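Local structure of Apc35852 (Geobacillus stearothermophilus, 1U9C) at residues 36-40 against 41-45; 215-218 against 219-223. The protein is of unknown function but belongs to the DJ-1/PfpI family, whose members include chaperones, glyoxalases and cysteine proteases or amidases. All coordinates share one frame; numbering follows the deposited sequence.

Overall arrangement
Contact 1 (36-45) is the end of helix 28-40 with its turn into strand 44-49; contact 2 (215-223) takes in the last turns of helix 209-221 and the residues after them, near the C-terminus. Their centres lie about 12 Å apart, and four approaches show that the two pieces pack directly. Lys-41 NZ and Glu-221 OE2 form a salt bridge at 3.0 Å, while Tyr-43 CE2 meets Leu-220 CD1 at 3.6 Å. Val-37 CG1 and Val-217 CG2 are 3.7 Å apart, and Tyr-43 OH also rests near Val-217. Each centre is about 17 Å from the centre of the chain. Cys-129, seen as 3-sulfinoalanine, belongs to neither contact.

Contact 1: 36-40 against 41-45; sequences LVFQE and KGYDV
Phe-38 O accepts from two backbone N-H groups, those of Tyr-43 and, weakly, Lys-41. The Tyr-43 N bond measures 3.1 Å with an N-H...O angle of 154°; Lys-41 N gives its better bond to Val-37 O. Gly-42 N donates to Gln-39 O at 2.9 Å from above the carbonyl plane. Two of these bonds, Tyr-43 N to Phe-38 O (the 6→1 bond) and Gly-42 N to Gln-39 O, together with the positive phi of Gly-42 (85°), define a Schellman motif, which ends helix 28-40 and turns the chain into strand 44-49 of the DJ-1/PfpI core. Beyond the turn, Phe-38 CB lies 3.8 Å from Val-45 CG2, and Tyr-43 CD2 approaches CB and CD1 of Phe-38 obliquely. One face of the Tyr-43 ring carries Lys-41 CB, 3.7 Å above its centre. The Lys-41 chain, kinked by two successive turned torsions, ends in a salt bridge with Glu-221. Val-8 of strand 7-12 touches both aromatic side chains. On the exposed flank, the bend of Gln-39 at chi2 (-66°) brings OE1 to 3.3 Å from Val-45 CG2. One water donates to this OE1 and to Tyr-43 O while accepting from Val-45 N at 2.9 Å; a second donates to Gln-39 O and to Tyr-43 O, the latter at 2.8 Å.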
loop_
_atom_site.group_PDB
_atom_site.type_symbol
_atom_site.label_atom_id
_atom_site.label_comp_id
_atom_site.label_asym_id
_atom_site.label_seq_id
_atom_site.Cartn_x
_atom_site.Cartn_y
_atom_site.Cartn_z
ATOM N N LEU A 36 11.929 5.973 -3.963
ATOM C CA LEU A 36 13.322 6.438 -3.940
ATOM C C LEU A 36 14.202 5.384 -3.250
ATOM O O LEU A 36 15.327 5.104 -3.718
ATOM C CB LEU A 36 13.424 7.793 -3.195
ATOM C CG LEU A 36 14.796 8.425 -2.960
ATOM C CD1 LEU A 36 15.405 8.744 -4.304
ATOM C CD2 LEU A 36 14.767 9.657 -2.075
ATOM N N VAL A 37 13.786 4.807 -2.112
ATOM C CA VAL A 37 14.525 3.736 -1.452
ATOM C C VAL A 37 14.803 2.598 -2.416
ATOM O O VAL A 37 15.959 2.110 -2.536
ATOM C CB VAL A 37 13.766 3.218 -0.169
ATOM C CG1 VAL A 37 14.355 1.869 0.362
ATOM C CG2 VAL A 37 13.755 4.268 0.946
ATOM N N PHE A 38 13.764 2.139 -3.125
ATOM C CA PHE A 38 13.945 1.020 -4.047
ATOM C C PHE A 38 14.844 1.365 -5.240
ATOM O O PHE A 38 15.694 0.565 -5.637
ATOM C CB PHE A 38 12.573 0.501 -4.514
ATOM C CG PHE A 38 11.674 0.015 -3.404
ATOM C CD1 PHE A 38 12.156 -0.597 -2.265
ATOM C CD2 PHE A 38 10.307 0.182 -3.517
ATOM C CE1 PHE A 38 11.323 -1.024 -1.271
ATOM C CE2 PHE A 38 9.483 -0.251 -2.513
ATOM C CZ PHE A 38 9.995 -0.854 -1.397
ATOM N N GLN A 39 14.665 2.555 -5.796
ATOM C CA GLN A 39 15.565 3.001 -6.871
ATOM C C GLN A 39 17.012 3.061 -6.371
ATOM O O GLN A 39 17.916 2.611 -7.129
ATOM C CB GLN A 39 15.100 4.374 -7.391
ATOM C CG GLN A 39 13.844 4.315 -8.173
ATOM C CD GLN A 39 14.011 3.556 -9.448
ATOM O OE1 GLN A 39 13.314 2.584 -9.724
ATOM N NE2 GLN A 39 15.016 3.943 -10.198
ATOM N N GLU A 40 17.270 3.556 -5.142
ATOM C CA GLU A 40 18.666 3.654 -4.563
ATOM C C GLU A 40 19.290 2.293 -4.449
ATOM O O GLU A 40 20.520 2.150 -4.525
ATOM C CB GLU A 40 18.609 4.289 -3.152
ATOM C CG GLU A 40 18.404 5.803 -3.108
ATOM C CD GLU A 40 18.036 6.378 -1.722
ATOM O OE1 GLU A 40 17.599 5.681 -0.760
ATOM O OE2 GLU A 40 18.147 7.613 -1.554
ATOM N N LYS A 41 18.517 1.273 -4.180
ATOM C CA LYS A 41 19.035 -0.057 -4.057
ATOM C C LYS A 41 19.275 -0.705 -5.408
ATOM O O LYS A 41 19.810 -1.830 -5.471
ATOM C CB LYS A 41 18.055 -0.963 -3.292
ATOM C CG LYS A 41 18.020 -0.776 -1.819
ATOM C CD LYS A 41 19.359 -1.124 -1.120
ATOM C CE LYS A 41 19.761 -2.571 -1.175
ATOM N NZ LYS A 41 21.038 -2.799 -0.376
ATOM N N GLY A 42 18.854 -0.059 -6.485
ATOM C CA GLY A 42 19.027 -0.603 -7.817
ATOM C C GLY A 42 17.962 -1.571 -8.275
ATOM O O GLY A 42 18.146 -2.299 -9.231
ATOM N N TYR A 43 16.824 -1.566 -7.593
ATOM C CA TYR A 43 15.759 -2.423 -7.988
ATOM C C TYR A 43 15.065 -1.944 -9.253
ATOM O O TYR A 43 15.061 -0.740 -9.569
ATOM C CB TYR A 43 14.726 -2.549 -6.871
ATOM C CG TYR A 43 15.230 -3.117 -5.561
ATOM C CD1 TYR A 43 16.354 -3.956 -5.471
ATOM C CD2 TYR A 43 14.531 -2.845 -4.388
ATOM C CE1 TYR A 43 16.761 -4.492 -4.235
ATOM C CE2 TYR A 43 14.930 -3.358 -3.199
ATOM C CZ TYR A 43 16.030 -4.175 -3.096
ATOM O OH TYR A 43 16.444 -4.701 -1.890
ATOM N N ASP A 44 14.447 -2.866 -9.948
ATOM C CA ASP A 44 13.610 -2.597 -11.143
ATOM C C ASP A 44 12.186 -2.383 -10.633
ATOM O O ASP A 44 11.523 -3.352 -10.301
ATOM C CB ASP A 44 13.672 -3.791 -12.081
ATOM C CG ASP A 44 12.797 -3.656 -13.336
ATOM O OD1 ASP A 44 12.290 -2.551 -13.616
ATOM O OD2 ASP A 44 12.614 -4.635 -14.137
ATOM N N VAL A 45 11.701 -1.151 -10.639
ATOM C CA VAL A 45 10.383 -0.830 -10.079
ATOM C C VAL A 45 9.373 -0.573 -11.186
ATOM O O VAL A 45 9.596 0.247 -12.063
ATOM C CB VAL A 45 10.466 0.419 -9.191
ATOM C CG1 VAL A 45 9.170 0.666 -8.570
ATOM C CG2 VAL A 45 11.563 0.266 -8.129
HETATM O O HOH W 1 13.373 1.017 -11.714
HETATM O O HOH W 2 17.046 1.193 -9.783
#

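Contact 2: 215-218 against 219-223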
loop_
_atom_site.group_PDB
_atom_site.type_symbol
_atom_site.label_atom_id
_atom_site.label_comp_id
_atom_site.label_asym_id
_atom_site.label_seq_id
_atom_site.Cartn_x
_atom_site.Cartn_y
_atom_site.Cartn_z
ATOM N N LYS A 215 12.041 -2.449 5.579
ATOM C CA LYS A 215 11.726 -3.846 5.832
ATOM C C LYS A 215 11.655 -4.685 4.558
ATOM O O LYS A 215 12.069 -5.835 4.542
ATOM C CB LYS A 215 10.433 -4.025 6.667
ATOM C CG LYS A 215 10.588 -3.690 8.172
ATOM C CD LYS A 215 9.247 -3.661 8.938
ATOM C CE LYS A 215 9.443 -3.526 10.446
ATOM N NZ LYS A 215 9.968 -2.174 10.857
ATOM N N VAL A 216 11.090 -4.088 3.494
ATOM C CA VAL A 216 11.053 -4.754 2.179
ATOM C C VAL A 216 12.453 -5.005 1.710
ATOM O O VAL A 216 12.775 -6.093 1.269
ATOM C CB VAL A 216 10.201 -3.962 1.186
ATOM C CG1 VAL A 216 10.287 -4.545 -0.192
ATOM C CG2 VAL A 216 8.752 -3.908 1.690
ATOM N N VAL A 217 13.304 -4.001 1.790
ATOM C CA VAL A 217 14.693 -4.145 1.364
ATOM C C VAL A 217 15.385 -5.279 2.128
ATOM O O VAL A 217 16.038 -6.110 1.545
ATOM C CB VAL A 217 15.506 -2.793 1.559
ATOM C CG1 VAL A 217 16.997 -3.003 1.384
ATOM C CG2 VAL A 217 14.992 -1.726 0.616
ATOM N N ALA A 218 15.174 -5.323 3.449
ATOM C CA ALA A 218 15.799 -6.377 4.251
ATOM C C ALA A 218 15.325 -7.758 3.827
ATOM O O ALA A 218 16.134 -8.666 3.641
ATOM C CB ALA A 218 15.470 -6.211 5.743
ATOM N N ALA A 219 13.999 -7.906 3.638
ATOM C CA ALA A 219 13.475 -9.184 3.165
ATOM C C ALA A 219 14.019 -9.576 1.783
ATOM O O ALA A 219 14.323 -10.753 1.541
ATOM C CB ALA A 219 11.974 -9.152 3.145
ATOM N N LEU A 220 14.179 -8.618 0.859
ATOM C CA LEU A 220 14.746 -8.919 -0.447
ATOM C C LEU A 220 16.232 -9.272 -0.362
ATOM O O LEU A 220 16.725 -10.173 -1.049
ATOM C CB LEU A 220 14.496 -7.723 -1.370
ATOM C CG LEU A 220 13.055 -7.531 -1.791
ATOM C CD1 LEU A 220 12.926 -6.226 -2.529
ATOM C CD2 LEU A 220 12.624 -8.659 -2.694
ATOM N N GLU A 221 16.958 -8.602 0.522
ATOM C CA GLU A 221 18.382 -8.899 0.739
ATOM C C GLU A 221 18.596 -10.352 1.167
ATOM O O GLU A 221 19.574 -10.972 0.812
ATOM C CB GLU A 221 18.929 -7.918 1.814
ATOM C CG GLU A 221 19.222 -6.513 1.287
ATOM C CD GLU A 221 19.609 -5.519 2.374
ATOM O OE1 GLU A 221 19.388 -5.810 3.588
ATOM O OE2 GLU A 221 20.066 -4.403 2.015
ATOM N N GLU A 222 17.670 -10.897 1.970
ATOM C CA GLU A 222 17.716 -12.271 2.417
ATOM C C GLU A 222 17.619 -13.291 1.296
ATOM O O GLU A 222 18.020 -14.412 1.449
ATOM C CB GLU A 222 16.589 -12.493 3.420
ATOM C CG GLU A 222 16.810 -11.780 4.758
ATOM C CD GLU A 222 15.538 -11.645 5.584
ATOM O OE1 GLU A 222 14.555 -12.427 5.425
ATOM O OE2 GLU A 222 15.479 -10.736 6.406
ATOM N N ARG A 223 17.025 -12.857 0.186
ATOM C CA ARG A 223 16.670 -13.747 -0.929
ATOM C C ARG A 223 17.580 -13.532 -2.118
ATOM O O ARG A 223 17.274 -13.925 -3.210
ATOM C CB ARG A 223 15.251 -13.431 -1.377
ATOM C CG ARG A 223 14.254 -13.530 -0.322
ATOM C CD ARG A 223 12.897 -13.033 -0.691
ATOM N NE ARG A 223 12.184 -13.118 0.545
ATOM C CZ ARG A 223 10.991 -13.496 0.734
ATOM N NH1 ARG A 223 10.158 -13.648 -0.256
ATOM N NH2 ARG A 223 10.592 -13.686 1.984
#
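Glu-221 runs back along the helix over Val-217, one turn earlier. Its CB lies 3.4 Å from both Val-217 O and Ala-218 O, and CG comes to 3.2 Å from Val-217 O. This is an i to i+4 pairing on the last turns of helix 209-221, which packs on the central sheet of the DJ-1/PfpI fold through strands 124-127 and 200-203. With CG anti to the carbonyl carbon (chi1 -78°) and the rest of the chain stretched out (chi2 174°), the carboxylate is carried back beside the valine: CD is 3.8 Å from Val-217 CG1, OE1 passes near Ala-218 CA, and OE2 reaches Val-217 CG1 at 3.4 Å. The strongest partner of OE2 is not this methyl but Lys-41 NZ, with which it forms a salt bridge. The backbone here keeps the regular i to i+4 bonds: Glu-221 N donates to Val-217 O at 2.8 Å, Leu-220 N to Val-216 O, and Ala-219 N to Lys-215 O with an N-H...O angle of 168°. Glu-222 lays its CG and carboxylate near Ala-218 O, and its OE2 forms a salt bridge with Arg-196. On the buried side Ile-124 touches Leu-220, and Val-216 and Leu-220 run alongside each other in a common direction, Val-216 CG1 meeting Leu-220 CD1 at 3.9 Å.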